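Putative periplasmic protein ydgH (Salmonella enterica subsp. enterica serovar Typhimurium, PDB 4EVU) is of unknown function but is a putative periplasmic, possibly secreted, protein, represented here by its C-terminal domain of the YdgH/BhsA/McbA-like (DUF1471) family. Local coordinates at residues Val6-Met17 with Ala43-Ile53. Residues are numbered along the deposited sequence; the frame is centred on the assembly and turned at random.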
ATOM      1  N   VAL B   6     -11.290 -12.568   1.534  1.00 33.06           N
ATOM      2  CA  VAL B   6     -11.388 -11.177   2.024  1.00 29.55           C
ATOM      3  C   VAL B   6     -10.907 -10.234   0.931  1.00 27.63           C
ATOM      4  O   VAL B   6      -9.848 -10.462   0.327  1.00 28.90           O
ATOM      5  CB  VAL B   6     -10.565 -10.971   3.307  1.00 29.39           C
ATOM      6  CG1 VAL B   6     -10.554  -9.499   3.710  1.00 28.29           C
ATOM      7  CG2 VAL B   6     -11.124 -11.862   4.447  1.00 28.69           C
ATOM      8  N   GLU B   7     -11.703  -9.215   0.642  1.00 23.04           N
ATOM      9  CA  GLU B   7     -11.390  -8.301  -0.453  1.00 22.67           C
ATOM     10  C   GLU B   7     -11.223  -6.857   0.034  1.00 20.07           C
ATOM     11  O   GLU B   7     -11.903  -6.378   0.944  1.00 17.74           O
ATOM     12  CB  GLU B   7     -12.498  -8.322  -1.511  1.00 24.15           C
ATOM     13  CG  GLU B   7     -12.743  -9.628  -2.242  1.00 28.57           C
ATOM     14  CD  GLU B   7     -14.158  -9.683  -2.830  1.00 33.46           C
ATOM     15  OE1 GLU B   7     -14.634  -8.667  -3.399  1.00 36.78           O
ATOM     16  OE2 GLU B   7     -14.814 -10.738  -2.697  1.00 39.08           O
ATOM     17  N   GLU B   8     -10.285  -6.173  -0.588  1.00 18.36           N
ATOM     18  CA  GLU B   8     -10.080  -4.765  -0.365  1.00 16.65           C
ATOM     19  C   GLU B   8     -11.120  -3.959  -1.160  1.00 16.42           C
ATOM     20  O   GLU B   8     -11.352  -4.240  -2.341  1.00 18.91           O
ATOM     21  CB  GLU B   8      -8.676  -4.335  -0.855  1.00 18.15           C
ATOM     22  CG  GLU B   8      -8.357  -2.895  -0.457  1.00 18.84           C
ATOM     23  CD  GLU B   8      -7.004  -2.388  -0.908  1.00 20.21           C
ATOM     24  OE1 GLU B   8      -6.415  -2.915  -1.886  1.00 23.95           O
ATOM     25  OE2 GLU B   8      -6.553  -1.402  -0.281  1.00 20.58           O
ATOM     26  N   LEU B   9     -11.718  -2.955  -0.521  1.00 14.78           N
ATOM     27  CA  LEU B   9     -12.648  -2.048  -1.180  1.00 14.45           C
ATOM     28  C   LEU B   9     -11.982  -0.750  -1.558  1.00 13.68           C
ATOM     29  O   LEU B   9     -11.069  -0.274  -0.853  1.00 15.26           O
ATOM     30  CB  LEU B   9     -13.764  -1.648  -0.216  1.00 14.73           C
ATOM     31  CG  LEU B   9     -14.613  -2.760   0.332  1.00 16.90           C
ATOM     32  CD1 LEU B   9     -15.451  -2.230   1.479  1.00 20.31           C
ATOM     33  CD2 LEU B   9     -15.477  -3.360  -0.759  1.00 21.30           C
ATOM     34  N   ASN B  10     -12.455  -0.138  -2.626  1.00 13.30           N
ATOM     35  CA  ASN B  10     -12.051   1.207  -2.949  1.00 13.23           C
ATOM     36  C   ASN B  10     -12.916   2.237  -2.198  1.00 13.72           C
ATOM     37  O   ASN B  10     -13.898   1.878  -1.546  1.00 14.58           O
ATOM     38  CB  ASN B  10     -12.005   1.436  -4.458  1.00 13.13           C
ATOM     39  CG  ASN B  10     -13.329   1.379  -5.111  1.00 13.71           C
ATOM     40  OD1 ASN B  10     -14.361   1.661  -4.521  1.00 15.02           O
ATOM     41  ND2 ASN B  10     -13.313   0.974  -6.375  1.00 15.37           N
ATOM     42  N   LYS B  11     -12.526   3.500  -2.271  1.00 14.58           N
ATOM     43  CA  LYS B  11     -13.177   4.557  -1.513  1.00 15.74           C
ATOM     44  C   LYS B  11     -14.681   4.641  -1.806  1.00 14.68           C
ATOM     45  O   LYS B  11     -15.478   4.823  -0.875  1.00 16.11           O
ATOM     46  CB  LYS B  11     -12.485   5.897  -1.790  1.00 17.82           C
ATOM     47  CG  LYS B  11     -13.108   7.127  -1.168  1.00 25.07           C
ATOM     48  CD  LYS B  11     -12.401   8.425  -1.630  1.00 31.62           C
ATOM     49  CE  LYS B  11     -13.026   9.716  -1.004  1.00 35.38           C
ATOM     50  NZ  LYS B  11     -12.538  11.023  -1.621  1.00 38.26           N
ATOM     51  N   ALA B  12     -15.057   4.637  -3.091  1.00 15.56           N
ATOM     52  CA  ALA B  12     -16.463   4.866  -3.432  1.00 15.20           C
ATOM     53  C   ALA B  12     -17.316   3.697  -2.976  1.00 14.91           C
ATOM     54  O   ALA B  12     -18.477   3.864  -2.575  1.00 16.95           O
ATOM     55  CB  ALA B  12     -16.618   5.070  -4.930  1.00 15.61           C
ATOM     56  N   THR B  13     -16.774   2.484  -3.070  1.00 14.84           N
ATOM     57  CA  THR B  13     -17.537   1.315  -2.629  1.00 14.49           C
ATOM     58  C   THR B  13     -17.701   1.355  -1.100  1.00 13.84           C
ATOM     59  O   THR B  13     -18.803   1.203  -0.593  1.00 15.36           O
ATOM     60  CB  THR B  13     -16.850   0.015  -3.048  1.00 14.54           C
ATOM     61  OG1 THR B  13     -16.539   0.050  -4.448  1.00 15.74           O
ATOM     62  CG2 THR B  13     -17.730  -1.153  -2.758  1.00 15.67           C
ATOM     63  N   ALA B  14     -16.607   1.603  -0.368  1.00 14.48           N
ATOM     64  CA  ALA B  14     -16.647   1.640   1.086  1.00 14.64           C
ATOM     65  C   ALA B  14     -17.557   2.749   1.595  1.00 15.26           C
ATOM     66  O   ALA B  14     -18.213   2.610   2.635  1.00 15.94           O
ATOM     67  CB  ALA B  14     -15.218   1.827   1.630  1.00 15.19           C
ATOM     68  N   ALA B  15     -17.642   3.826   0.832  1.00 16.07           N
ATOM     69  CA  ALA B  15     -18.395   5.009   1.280  1.00 16.34           C
ATOM     70  C   ALA B  15     -19.875   4.726   1.466  1.00 16.92           C
ATOM     71  O   ALA B  15     -20.537   5.391   2.271  1.00 19.87           O
ATOM     72  CB  ALA B  15     -18.182   6.199   0.334  1.00 17.49           C
HETATM   73  N   MSE B  16     -20.400   3.750   0.725  1.00 16.07           N
HETATM   74  CA  MSE B  16     -21.810   3.413   0.791  1.00 17.41           C
HETATM   75  C   MSE B  16     -22.121   2.314   1.810  1.00 17.12           C
HETATM   76  O   MSE B  16     -23.281   1.977   2.040  1.00 19.09           O
HETATM   77  CB  MSE B  16     -22.357   3.070  -0.597  1.00 18.77           C
HETATM   78  CG  MSE B  16     -22.073   1.696  -1.079  1.00 20.28           C
HETATM   79 SE   MSE B  16     -22.659   1.420  -2.935  0.63 22.34          SE
HETATM   80  CE  MSE B  16     -21.601   2.689  -3.859  1.00 21.47           C
HETATM   81  N   MSE B  17     -21.087   1.797   2.447  1.00 16.76           N
HETATM   82  CA  MSE B  17     -21.208   0.701   3.415  1.00 17.22           C
HETATM   83  C   MSE B  17     -20.929   1.161   4.830  1.00 16.60           C
HETATM   84  O   MSE B  17     -20.257   2.177   5.035  1.00 17.32           O
HETATM   85  CB  MSE B  17     -20.232  -0.409   3.036  1.00 17.39           C
HETATM   86  CG  MSE B  17     -20.500  -0.924   1.611  1.00 18.57           C
HETATM   87 SE   MSE B  17     -19.282  -2.201   0.867  0.71 22.18          SE
HETATM   88  CE  MSE B  17     -19.538  -3.539   2.227  1.00 24.42           C
ATOM     89  N   ALA B  43      -8.336  -8.935   9.209  1.00 15.07           N
ATOM     90  CA  ALA B  43      -9.743  -8.770   8.878  1.00 14.26           C
ATOM     91  C   ALA B  43     -10.465 -10.112   8.987  1.00 14.77           C
ATOM     92  O   ALA B  43     -11.561 -10.225   9.538  1.00 15.64           O
ATOM     93  CB  ALA B  43      -9.886  -8.180   7.441  1.00 15.71           C
ATOM     94  N   ALA B  44      -9.862 -11.126   8.393  1.00 14.00           N
ATOM     95  CA  ALA B  44     -10.464 -12.470   8.436  1.00 14.38           C
ATOM     96  C   ALA B  44     -10.620 -12.922   9.883  1.00 14.65           C
ATOM     97  O   ALA B  44     -11.590 -13.583  10.204  1.00 15.56           O
ATOM     98  CB  ALA B  44      -9.638 -13.483   7.652  1.00 15.47           C
ATOM     99  N   LYS B  45      -9.635 -12.670  10.731  1.00 15.42           N
ATOM    100  CA  LYS B  45      -9.717 -13.144  12.122  1.00 16.56           C
ATOM    101  C   LYS B  45     -10.920 -12.514  12.854  1.00 17.07           C
ATOM    102  O   LYS B  45     -11.461 -13.104  13.779  1.00 18.07           O
ATOM    103  CB  LYS B  45      -8.423 -12.854  12.913  1.00 17.34           C
ATOM    104  CG  LYS B  45      -7.215 -13.687  12.537  1.00 18.93           C
ATOM    105  CD  LYS B  45      -5.973 -13.340  13.354  1.00 24.38           C
ATOM    106  CE  LYS B  45      -4.877 -14.356  13.115  1.00 26.59           C
ATOM    107  NZ  LYS B  45      -3.614 -13.979  13.808  1.00 31.86           N
ATOM    108  N   LYS B  46     -11.294 -11.295  12.459  1.00 17.39           N
ATOM    109  CA  LYS B  46     -12.434 -10.575  13.078  1.00 18.34           C
ATOM    110  C   LYS B  46     -13.766 -10.812  12.379  1.00 17.50           C
ATOM    111  O   LYS B  46     -14.792 -10.208  12.743  1.00 19.09           O
ATOM    112  CB  LYS B  46     -12.145  -9.074  13.187  1.00 19.75           C
ATOM    113  CG  LYS B  46     -11.015  -8.781  14.158  1.00 22.07           C
ATOM    114  CD  LYS B  46     -10.661  -7.318  14.228  1.00 25.91           C
ATOM    115  CE  LYS B  46      -9.885  -6.951  15.480  1.00 30.97           C
ATOM    116  NZ  LYS B  46     -10.840  -6.447  16.515  1.00 32.61           N
ATOM    117  N   GLY B  47     -13.795 -11.705  11.405  1.00 17.20           N
ATOM    118  CA  GLY B  47     -15.033 -12.009  10.717  1.00 17.29           C
ATOM    119  C   GLY B  47     -15.453 -11.141   9.567  1.00 17.49           C
ATOM    120  O   GLY B  47     -16.628 -11.158   9.173  1.00 20.39           O
ATOM    121  N   ALA B  48     -14.527 -10.360   9.011  1.00 16.94           N
ATOM    122  CA  ALA B  48     -14.883  -9.419   7.959  1.00 16.30           C
ATOM    123  C   ALA B  48     -14.753 -10.132   6.631  1.00 17.05           C
ATOM    124  O   ALA B  48     -13.907 -11.029   6.484  1.00 19.63           O
ATOM    125  CB  ALA B  48     -13.939  -8.208   7.974  1.00 17.91           C
ATOM    126  N   LYS B  49     -15.583  -9.719   5.684  1.00 16.95           N
ATOM    127  CA  LYS B  49     -15.461 -10.120   4.283  1.00 19.13           C
ATOM    128  C   LYS B  49     -14.734  -9.060   3.444  1.00 17.35           C
ATOM    129  O   LYS B  49     -14.189  -9.386   2.391  1.00 18.91           O
ATOM    130  CB  LYS B  49     -16.857 -10.386   3.708  1.00 20.60           C
ATOM    131  CG  LYS B  49     -17.633 -11.503   4.414  1.00 26.99           C
ATOM    132  CD  LYS B  49     -17.275 -12.867   3.880  1.00 32.91           C
ATOM    133  CE  LYS B  49     -18.419 -13.880   4.039  1.00 35.47           C
ATOM    134  NZ  LYS B  49     -18.079 -15.252   3.529  1.00 36.38           N
ATOM    135  N   TYR B  50     -14.682  -7.810   3.915  1.00 15.89           N
ATOM    136  CA  TYR B  50     -14.072  -6.720   3.176  1.00 14.54           C
ATOM    137  C   TYR B  50     -13.358  -5.811   4.156  1.00 12.76           C
ATOM    138  O   TYR B  50     -13.738  -5.745   5.328  1.00 12.81           O
ATOM    139  CB  TYR B  50     -15.087  -5.862   2.422  1.00 15.15           C
ATOM    140  CG  TYR B  50     -16.053  -6.658   1.606  1.00 19.51           C
ATOM    141  CD1 TYR B  50     -15.700  -7.116   0.341  1.00 24.00           C
ATOM    142  CD2 TYR B  50     -17.274  -7.043   2.129  1.00 23.13           C
ATOM    143  CE1 TYR B  50     -16.584  -7.903  -0.415  1.00 26.57           C
ATOM    144  CE2 TYR B  50     -18.146  -7.811   1.408  1.00 28.27           C
ATOM    145  CZ  TYR B  50     -17.813  -8.251   0.147  1.00 28.40           C
ATOM    146  OH  TYR B  50     -18.758  -9.031  -0.538  1.00 34.53           O
ATOM    147  N   TYR B  51     -12.375  -5.071   3.650  1.00 12.98           N
ATOM    148  CA  TYR B  51     -11.751  -4.006   4.422  1.00 12.08           C
ATOM    149  C   TYR B  51     -11.465  -2.805   3.527  1.00 12.44           C
ATOM    150  O   TYR B  51     -11.369  -2.941   2.322  1.00 13.32           O
ATOM    151  CB  TYR B  51     -10.470  -4.487   5.132  1.00 13.13           C
ATOM    152  CG  TYR B  51      -9.373  -4.838   4.183  1.00 15.44           C
ATOM    153  CD1 TYR B  51      -8.477  -3.891   3.740  1.00 15.54           C
ATOM    154  CD2 TYR B  51      -9.237  -6.142   3.722  1.00 15.03           C
ATOM    155  CE1 TYR B  51      -7.447  -4.207   2.852  1.00 16.48           C
ATOM    156  CE2 TYR B  51      -8.220  -6.456   2.823  1.00 16.47           C
ATOM    157  CZ  TYR B  51      -7.323  -5.482   2.409  1.00 16.34           C
ATOM    158  OH  TYR B  51      -6.331  -5.808   1.507  1.00 19.53           O
ATOM    159  N   HIS B  52     -11.284  -1.651   4.156  1.00 11.77           N
ATOM    160  CA  HIS B  52     -10.899  -0.440   3.468  1.00 12.48           C
ATOM    161  C   HIS B  52      -9.876   0.285   4.325  1.00 10.67           C
ATOM    162  O   HIS B  52     -10.125   0.611   5.488  1.00 11.41           O
ATOM    163  CB  HIS B  52     -12.083   0.487   3.221  1.00 12.26           C
ATOM    164  CG  HIS B  52     -11.709   1.752   2.556  1.00 13.46           C
ATOM    165  ND1 HIS B  52     -11.171   1.801   1.289  1.00 14.21           N
ATOM    166  CD2 HIS B  52     -11.706   3.016   3.026  1.00 14.17           C
ATOM    167  CE1 HIS B  52     -10.868   3.060   1.010  1.00 15.34           C
ATOM    168  NE2 HIS B  52     -11.204   3.815   2.036  1.00 17.75           N
ATOM    169  N   ILE B  53      -8.668   0.480   3.762  1.00 11.56           N
ATOM    170  CA  ILE B  53      -7.617   1.174   4.475  1.00 13.15           C
ATOM    171  C   ILE B  53      -7.993   2.648   4.663  1.00 11.27           C
ATOM    172  O   ILE B  53      -8.368   3.324   3.726  1.00 14.32           O
ATOM    173  CB  ILE B  53      -6.221   1.011   3.776  1.00 14.56           C
ATOM    174  CG1 ILE B  53      -5.791  -0.510   3.718  1.00 18.81           C
ATOM    175  CG2 ILE B  53      -5.171   1.922   4.440  1.00 14.51           C
ATOM    176  CD1 ILE B  53      -4.404  -0.851   3.334  1.00 23.92           C
TER
HETATM  177  O   HOH W   1      -8.433   0.108   0.925  1.00 21.21           O
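V6 fills the hollow between A43, A44, the A48 carbonyl and the edge of the Y51 ring: its two methyls press on the last turn of helix 32-45, CG2 against A44 CB and CG1 against A43 CB (4.0 Å), while V6 CG1 also butts Y51 CD2 in the ring plane (3.6 Å). E8 CA sits over a face of that ring in a CH-pi contact, 4.1 Å from the centroid, with CB and CG following near Y51 OH and CE1; E8 OE2 takes a hydrogen bond from M32 N of the second subunit. The backbones here form a short parallel ladder, E7 N to K49 O, Y51 N to E7 O and L9 N to Y51 O, which adds strand 7-8 to the border of a mixed sheet beside strand 50-57. On the face of E7 and Y50, E7 OE1 meets the ring edge at Y50 CE1 (3.6 Å). L9 CD1 leans on Y50 CB at 3.8 Å. Further along, the H52 ring fills the hollow between the L9 carbonyl and the start of helix 11-15, at K11 and A14: A14 CB sits over one face, 3.6 Å from H52 CG. Chi1 of 178° carries the imidazole toward that helix, and chi2 of 63° turns H52 ND1 to donate a hydrogen bond to L9 O (3.0 Å), which lies in the ring plane, though ND1 approaches from above the carbonyl plane. Water 1 bridges L9 O, E8 OE2 and I53 N.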